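Local coordinates for protein leucine aminopeptidase 1 (Caenorhabditis elegans, PDB 2HC9) that releases N-terminal amino acids, preferably leucine, from peptides with the help of two zinc ions per subunit and probably serves as a digestive enzyme, at residues Val235-Val240 and Glu350-Thr355; Ser287-His292 and Gln296-Cys301. The protein carries 1 engineered substitution. One frame throughout, in Å; residues are numbered along the deposited sequence.

Contact 1: residues Val235-Val240 and Glu350-Thr355; sequences VLSHEV and ETLKAT
Val235 and Leu352 meet here without any flat group passing between their touching methyls; the ring that frames the contact is His299 of strand 297-307. The branched end of Leu352 rests over one face of that imidazole, while Ser237 OG is hydrogen-bonded to ND1. Leu352 and Val235 both also touch Tyr347 of helix 337-350.

Across the segments the two aliphatic side chains reach toward each other tip to tip, Val235 CG1 standing 4.0 Å from Leu352 CD1. With CG1 anti to the backbone N (chi1 -177°), the valine directs this branch at the leucine. The other leucine methyl is turned to the serine, leaving Leu352 CD2 4.4 Å from Ser237 OG. Beta-branched valine suits the extended backbone of a strand, and leucine suits the loop because its longer side chain can reach the sheet although the nearest backbones, at Ser237 and Leu352, are 9.0 Å apart between CA atoms.

Just beyond, Lys353 leaves helical geometry with positive phi. Its flexible chain folds back over the turn, and NZ donates to Glu350 O at 2.8 Å, in the carbonyl plane with a C=O...N angle of 157°. A lysine probably also eases the negative end of the helix dipole.

The contact therefore depends on dispersion and exclusion of water, burying 84 Å² in all, with no hydrogen bond between the segments. The bond to His299 probably lets the buried hydroxyl of Ser237 sit beside a leucine methyl at little cost.

Contact 2: residues Ser287-His292 and Gln296-Cys301; sequences SALVKH and QTLHAC
The backbones of the C-terminal part of helix 277-290 and the first residues of strand 297-307 stay well apart, closest at Val290 and Leu298 with 8.4 Å between CA atoms, and no hydrogen bond joins them. Leu298 spans the gap. Its CD2 methyl serves two partners at once, lying 4.1 Å from Leu289 CD1 and equally 4.1 Å from Val290 CG2.

The leucines cross at about a right angle, whereas Val290 meets Leu298 at a slant. Placing CG of Leu298 anti to its backbone N (chi1 -176°) carries the fork out from the strand, and the turn about the next bond (chi2 64°) sets CD2 between the helix residues. A leucine fits here because it is long enough to reach the helix and ends in methyls; Leu289 matches it from the helix, while the shorter Val290 contributes from the flank.

Toward the end of segment 287-292, Lys291 N bonds to Ser287 O at 3.1 Å, and His292 N reaches back only three residues to Leu289 O. The His292 ring presents its edge, in plane, to Ala288 O; CD2 is the nearest edge atom, and the adjoining NE2 is hydrogen-bonded to Asp165 of helix 157-178, so the ring is fixed along one side.

The contact closes the second half of the beta-alpha-beta unit formed by strand 256-257, helix 277-290 and strand 297-307, setting the helix against the sheet. Val290 also touches His238, so the helix bridges the antiparallel neighbours 297-307 and 232-238, while Leu298 packs on Ile247 and Leu249 of the parallel strand 246-254.

How the contacts relate
Both contacts are largely buried and hold the same sheet of the catalytic domain, in which strands 232-238 and 297-307 are antiparallel neighbours, yet they lie on its opposite faces. Contact 2 seats a helix on one face and lies deeper, its centre about 15 Å from the chain's centre, against about 21 Å for contact 1, which brings a loop against the other face. Each has one partly exposed member, Leu352 in the loop and Val290 in the helix. Both are apolar, but polar groups border contact 1 more closely. A serine-histidine bond and the backbone pairing of His238 with Leu298 join the two. Along the chain, contact 2 is nested within the loop that contact 1 closes.

Contact 1: residues Val235-Val240 and Glu350-Thr355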
ATOM      1  N   VAL A 235      41.731  -0.141  10.090  1.00 17.97           N
ATOM      2  CA  VAL A 235      42.110   0.843  11.114  1.00 15.00           C
ATOM      3  C   VAL A 235      43.332   1.604  10.586  1.00 15.89           C
ATOM      4  O   VAL A 235      44.321   0.966  10.224  1.00 16.64           O
ATOM      5  CB  VAL A 235      42.486   0.155  12.451  1.00 19.58           C
ATOM      6  CG1 VAL A 235      42.800   1.209  13.535  1.00 15.52           C
ATOM      7  CG2 VAL A 235      41.343  -0.763  12.912  1.00 19.32           C
ATOM      8  N   LEU A 236      43.257   2.930  10.567  1.00 16.59           N
ATOM      9  CA  LEU A 236      44.457   3.761  10.375  1.00 16.82           C
ATOM     10  C   LEU A 236      44.750   4.395  11.715  1.00 18.06           C
ATOM     11  O   LEU A 236      43.895   5.089  12.265  1.00 16.32           O
ATOM     12  CB  LEU A 236      44.188   4.869   9.352  1.00 16.26           C
ATOM     13  CG  LEU A 236      43.503   4.396   8.058  1.00 15.18           C
ATOM     14  CD1 LEU A 236      43.328   5.595   7.125  1.00 16.98           C
ATOM     15  CD2 LEU A 236      44.316   3.254   7.389  1.00 18.29           C
ATOM     16  N   SER A 237      45.960   4.174  12.234  1.00 16.46           N
ATOM     17  CA  SER A 237      46.325   4.741  13.543  1.00 15.35           C
ATOM     18  C   SER A 237      47.476   5.733  13.442  1.00 18.64           C
ATOM     19  O   SER A 237      48.502   5.444  12.793  1.00 16.68           O
ATOM     20  CB  SER A 237      46.682   3.625  14.527  1.00 15.79           C
ATOM     21  OG  SER A 237      45.530   2.814  14.788  1.00 18.10           O
ATOM     22  N   HIS A 238      47.256   6.890  14.078  1.00 17.50           N
ATOM     23  CA  HIS A 238      48.222   7.991  14.220  1.00 17.22           C
ATOM     24  C   HIS A 238      48.540   8.054  15.712  1.00 20.63           C
ATOM     25  O   HIS A 238      47.828   8.689  16.499  1.00 18.02           O
ATOM     26  CB  HIS A 238      47.567   9.292  13.739  1.00 20.64           C
ATOM     27  CG  HIS A 238      48.397  10.531  13.943  1.00 21.29           C
ATOM     28  ND1 HIS A 238      49.448  10.873  13.113  1.00 20.55           N
ATOM     29  CD2 HIS A 238      48.302  11.528  14.861  1.00 20.30           C
ATOM     30  CE1 HIS A 238      49.966  12.027  13.510  1.00 22.92           C
ATOM     31  NE2 HIS A 238      49.280  12.454  14.560  1.00 23.56           N
ATOM     32  N   GLU A 239      49.586   7.335  16.105  1.00 17.60           N
ATOM     33  CA  GLU A 239      49.886   7.151  17.522  1.00 19.25           C
ATOM     34  C   GLU A 239      50.896   8.171  18.014  1.00 22.63           C
ATOM     35  O   GLU A 239      51.975   8.335  17.430  1.00 23.12           O
ATOM     36  CB  GLU A 239      50.326   5.707  17.786  1.00 25.45           C
ATOM     37  CG  GLU A 239      49.187   4.744  17.410  1.00 32.70           C
ATOM     38  CD  GLU A 239      49.462   3.280  17.697  1.00 41.99           C
ATOM     39  OE1 GLU A 239      50.516   2.753  17.277  1.00 41.92           O
ATOM     40  OE2 GLU A 239      48.577   2.645  18.311  1.00 50.83           O
ATOM     41  N   VAL A 240      50.511   8.897  19.053  1.00 22.24           N
ATOM     42  CA  VAL A 240      51.345   9.954  19.597  1.00 21.69           C
ATOM     43  C   VAL A 240      51.675   9.558  21.042  1.00 24.38           C
ATOM     44  O   VAL A 240      50.825   9.656  21.927  1.00 24.61           O
ATOM     45  CB  VAL A 240      50.700  11.370  19.525  1.00 24.12           C
ATOM     46  CG1 VAL A 240      51.660  12.397  20.161  1.00 22.71           C
ATOM     47  CG2 VAL A 240      50.378  11.781  18.055  1.00 23.11           C
ATOM     48  N   GLU A 350      38.090  -1.211  23.428  0.50 19.09           N
ATOM     49  CA  GLU A 350      38.757  -2.369  24.034  0.50 22.50           C
ATOM     50  C   GLU A 350      40.195  -2.527  23.534  0.50 22.46           C
ATOM     51  O   GLU A 350      41.119  -2.714  24.331  0.50 23.10           O
ATOM     52  CB  GLU A 350      37.938  -3.650  23.767  0.50 21.14           C
ATOM     53  CG  GLU A 350      38.619  -4.991  24.080  0.50 23.22           C
ATOM     54  CD  GLU A 350      38.774  -5.271  25.572  0.50 27.69           C
ATOM     55  OE1 GLU A 350      39.648  -6.095  25.935  0.50 24.17           O
ATOM     56  OE2 GLU A 350      38.035  -4.677  26.385  0.50 24.05           O
ATOM     57  N   THR A 351      40.371  -2.464  22.219  1.00 20.88           N
ATOM     58  CA  THR A 351      41.654  -2.748  21.589  1.00 17.87           C
ATOM     59  C   THR A 351      42.482  -1.487  21.444  1.00 20.17           C
ATOM     60  O   THR A 351      43.660  -1.468  21.815  1.00 18.22           O
ATOM     61  CB  THR A 351      41.490  -3.481  20.255  1.00 20.07           C
ATOM     62  OG1 THR A 351      40.862  -4.733  20.513  1.00 22.69           O
ATOM     63  CG2 THR A 351      42.891  -3.755  19.619  1.00 21.68           C
ATOM     64  N   LEU A 352      41.875  -0.415  20.941  1.00 18.36           N
ATOM     65  CA  LEU A 352      42.623   0.832  20.764  1.00 18.28           C
ATOM     66  C   LEU A 352      42.771   1.678  22.020  1.00 19.14           C
ATOM     67  O   LEU A 352      43.563   2.617  22.020  1.00 19.95           O
ATOM     68  CB  LEU A 352      42.030   1.684  19.631  1.00 16.17           C
ATOM     69  CG  LEU A 352      41.973   0.942  18.295  1.00 15.47           C
ATOM     70  CD1 LEU A 352      41.352   1.857  17.223  1.00 19.19           C
ATOM     71  CD2 LEU A 352      43.399   0.444  17.879  1.00 19.24           C
ATOM     72  N   LYS A 353      42.007   1.360  23.078  1.00 17.58           N
ATOM     73  CA  LYS A 353      41.996   2.166  24.306  1.00 18.39           C
ATOM     74  C   LYS A 353      41.610   3.626  24.079  1.00 18.68           C
ATOM     75  O   LYS A 353      42.080   4.530  24.794  1.00 19.14           O
ATOM     76  CB  LYS A 353      43.327   2.063  25.081  1.00 19.34           C
ATOM     77  CG  LYS A 353      43.903   0.635  25.188  1.00 21.76           C
ATOM     78  CD  LYS A 353      42.937  -0.303  25.912  1.00 27.70           C
ATOM     79  CE  LYS A 353      43.538  -1.672  26.145  1.00 33.20           C
ATOM     80  NZ  LYS A 353      42.487  -2.574  26.746  1.00 32.65           N
ATOM     81  N   ALA A 354      40.728   3.867  23.106  1.00 16.71           N
ATOM     82  CA  ALA A 354      40.280   5.237  22.827  1.00 16.90           C
ATOM     83  C   ALA A 354      39.374   5.673  23.987  1.00 21.81           C
ATOM     84  O   ALA A 354      38.580   4.871  24.489  1.00 20.71           O
ATOM     85  CB  ALA A 354      39.503   5.310  21.491  1.00 17.16           C
ATOM     86  N   THR A 355      39.516   6.933  24.401  1.00 17.80           N
ATOM     87  CA  THR A 355      38.699   7.514  25.463  1.00 20.28           C
ATOM     88  C   THR A 355      37.738   8.584  24.957  1.00 17.43           C
ATOM     89  O   THR A 355      36.905   9.098  25.708  1.00 17.90           O
ATOM     90  CB  THR A 355      39.594   8.116  26.543  1.00 19.37           C
ATOM     91  OG1 THR A 355      40.503   9.055  25.937  1.00 21.37           O
ATOM     92  CG2 THR A 355      40.377   7.002  27.235  1.00 22.08           C
TER

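Contact 2: residues Ser287-His292 and Gln296-Cys301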
ATOM      1  N   SER A 287      42.413  12.250   7.304  1.00 17.33           N
ATOM      2  CA  SER A 287      43.421  12.738   6.365  1.00 18.05           C
ATOM      3  C   SER A 287      43.737  14.232   6.571  1.00 19.15           C
ATOM      4  O   SER A 287      44.905  14.616   6.708  1.00 17.27           O
ATOM      5  CB  SER A 287      42.975  12.479   4.933  1.00 15.96           C
ATOM      6  OG  SER A 287      43.897  13.024   3.991  1.00 18.11           O
ATOM      7  N   ALA A 288      42.709  15.065   6.614  1.00 15.13           N
ATOM      8  CA  ALA A 288      42.925  16.530   6.776  1.00 19.57           C
ATOM      9  C   ALA A 288      43.626  16.864   8.116  1.00 20.88           C
ATOM     10  O   ALA A 288      44.530  17.706   8.167  1.00 19.19           O
ATOM     11  CB  ALA A 288      41.590  17.274   6.667  1.00 18.74           C
ATOM     12  N   LEU A 289      43.226  16.192   9.198  1.00 17.79           N
ATOM     13  CA  LEU A 289      43.803  16.456  10.521  1.00 16.53           C
ATOM     14  C   LEU A 289      45.263  16.006  10.580  1.00 16.85           C
ATOM     15  O   LEU A 289      46.109  16.706  11.131  1.00 19.78           O
ATOM     16  CB  LEU A 289      43.005  15.737  11.613  1.00 19.93           C
ATOM     17  CG  LEU A 289      41.600  16.345  11.861  1.00 18.51           C
ATOM     18  CD1 LEU A 289      40.696  15.389  12.702  1.00 18.24           C
ATOM     19  CD2 LEU A 289      41.683  17.723  12.512  1.00 17.18           C
ATOM     20  N   VAL A 290      45.541  14.814  10.065  1.00 17.65           N
ATOM     21  CA  VAL A 290      46.889  14.231  10.194  1.00 19.78           C
ATOM     22  C   VAL A 290      47.892  14.992   9.312  1.00 21.59           C
ATOM     23  O   VAL A 290      49.091  15.041   9.615  1.00 20.17           O
ATOM     24  CB  VAL A 290      46.885  12.681   9.949  1.00 19.90           C
ATOM     25  CG1 VAL A 290      48.328  12.117   9.879  1.00 21.88           C
ATOM     26  CG2 VAL A 290      46.146  11.991  11.113  1.00 18.26           C
ATOM     27  N   LYS A 291      47.393  15.633   8.254  1.00 18.54           N
ATOM     28  CA  LYS A 291      48.249  16.460   7.400  0.60 19.61           C
ATOM     29  C   LYS A 291      48.748  17.706   8.114  1.00 22.66           C
ATOM     30  O   LYS A 291      49.674  18.385   7.638  1.00 20.93           O
ATOM     31  CB  LYS A 291      47.518  16.851   6.115  0.60 20.41           C
ATOM     32  CG  LYS A 291      47.362  15.704   5.127  0.60 17.31           C
ATOM     33  CD  LYS A 291      46.448  16.133   3.986  0.60 22.11           C
ATOM     34  CE  LYS A 291      46.398  15.068   2.899  0.60 23.65           C
ATOM     35  NZ  LYS A 291      47.702  14.985   2.194  0.60 28.14           N
ATOM     36  N   HIS A 292      48.144  18.016   9.255  1.00 17.88           N
ATOM     37  CA  HIS A 292      48.460  19.274   9.907  1.00 18.83           C
ATOM     38  C   HIS A 292      48.911  19.139  11.353  1.00 19.34           C
ATOM     39  O   HIS A 292      48.477  19.883  12.227  1.00 22.83           O
ATOM     40  CB  HIS A 292      47.337  20.277   9.672  1.00 19.62           C
ATOM     41  CG  HIS A 292      47.238  20.693   8.238  1.00 24.05           C
ATOM     42  ND1 HIS A 292      47.983  21.728   7.721  1.00 21.51           N
ATOM     43  CD2 HIS A 292      46.547  20.167   7.198  1.00 20.11           C
ATOM     44  CE1 HIS A 292      47.748  21.832   6.424  1.00 22.49           C
ATOM     45  NE2 HIS A 292      46.877  20.898   6.080  1.00 17.79           N
ATOM     46  N   GLN A 296      47.435  14.653  19.036  1.00 19.25           N
ATOM     47  CA  GLN A 296      46.879  13.598  19.890  1.00 17.11           C
ATOM     48  C   GLN A 296      46.819  12.280  19.150  1.00 17.19           C
ATOM     49  O   GLN A 296      46.990  12.229  17.945  1.00 19.57           O
ATOM     50  CB  GLN A 296      45.494  14.000  20.396  1.00 19.70           C
ATOM     51  CG  GLN A 296      45.475  15.345  21.072  1.00 21.69           C
ATOM     52  CD  GLN A 296      46.334  15.370  22.324  1.00 28.09           C
ATOM     53  OE1 GLN A 296      46.258  14.465  23.163  1.00 26.56           O
ATOM     54  NE2 GLN A 296      47.191  16.391  22.437  1.00 29.02           N
ATOM     55  N   THR A 297      46.605  11.195  19.878  1.00 18.34           N
ATOM     56  CA  THR A 297      46.506   9.920  19.224  1.00 14.95           C
ATOM     57  C   THR A 297      45.128   9.875  18.559  1.00 17.86           C
ATOM     58  O   THR A 297      44.120  10.276  19.167  1.00 18.59           O
ATOM     59  CB  THR A 297      46.663   8.770  20.241  1.00 20.59           C
ATOM     60  OG1 THR A 297      48.027   8.738  20.698  1.00 22.24           O
ATOM     61  CG2 THR A 297      46.306   7.423  19.603  1.00 19.69           C
ATOM     62  N   LEU A 298      45.103   9.411  17.310  1.00 18.61           N
ATOM     63  CA  LEU A 298      43.889   9.481  16.480  1.00 17.95           C
ATOM     64  C   LEU A 298      43.800   8.203  15.670  1.00 18.90           C
ATOM     65  O   LEU A 298      44.806   7.754  15.103  1.00 17.63           O
ATOM     66  CB  LEU A 298      43.929  10.690  15.530  1.00 18.14           C
ATOM     67  CG  LEU A 298      42.678  10.923  14.667  1.00 18.85           C
ATOM     68  CD1 LEU A 298      41.447  11.241  15.560  1.00 16.11           C
ATOM     69  CD2 LEU A 298      42.920  12.042  13.617  1.00 19.94           C
ATOM     70  N   HIS A 299      42.592   7.632  15.595  1.00 16.87           N
ATOM     71  CA  HIS A 299      42.379   6.407  14.805  1.00 17.30           C
ATOM     72  C   HIS A 299      41.163   6.609  13.884  1.00 17.99           C
ATOM     73  O   HIS A 299      40.149   7.175  14.305  1.00 19.82           O
ATOM     74  CB  HIS A 299      42.097   5.198  15.705  1.00 19.21           C
ATOM     75  CG  HIS A 299      43.065   5.025  16.845  1.00 22.13           C
ATOM     76  ND1 HIS A 299      44.234   4.298  16.726  1.00 17.54           N
ATOM     77  CD2 HIS A 299      43.013   5.449  18.132  1.00 21.81           C
ATOM     78  CE1 HIS A 299      44.865   4.289  17.891  1.00 24.27           C
ATOM     79  NE2 HIS A 299      44.148   4.987  18.760  1.00 20.98           N
ATOM     80  N   ALA A 300      41.268   6.150  12.641  1.00 15.68           N
ATOM     81  CA  ALA A 300      40.087   6.008  11.766  1.00 15.75           C
ATOM     82  C   ALA A 300      39.767   4.519  11.719  1.00 19.68           C
ATOM     83  O   ALA A 300      40.651   3.707  11.416  1.00 18.09           O
ATOM     84  CB  ALA A 300      40.374   6.559  10.367  1.00 17.73           C
ATOM     85  N   CYS A 301      38.521   4.150  12.047  1.00 17.21           N
ATOM     86  CA  CYS A 301      38.122   2.745  12.058  1.00 14.26           C
ATOM     87  C   CYS A 301      36.948   2.619  11.093  1.00 18.01           C
ATOM     88  O   CYS A 301      35.879   3.174  11.351  1.00 16.70           O
ATOM     89  CB  CYS A 301      37.639   2.302  13.453  1.00 15.64           C
ATOM     90  SG  CYS A 301      38.865   2.557  14.762  1.00 18.41           S
TER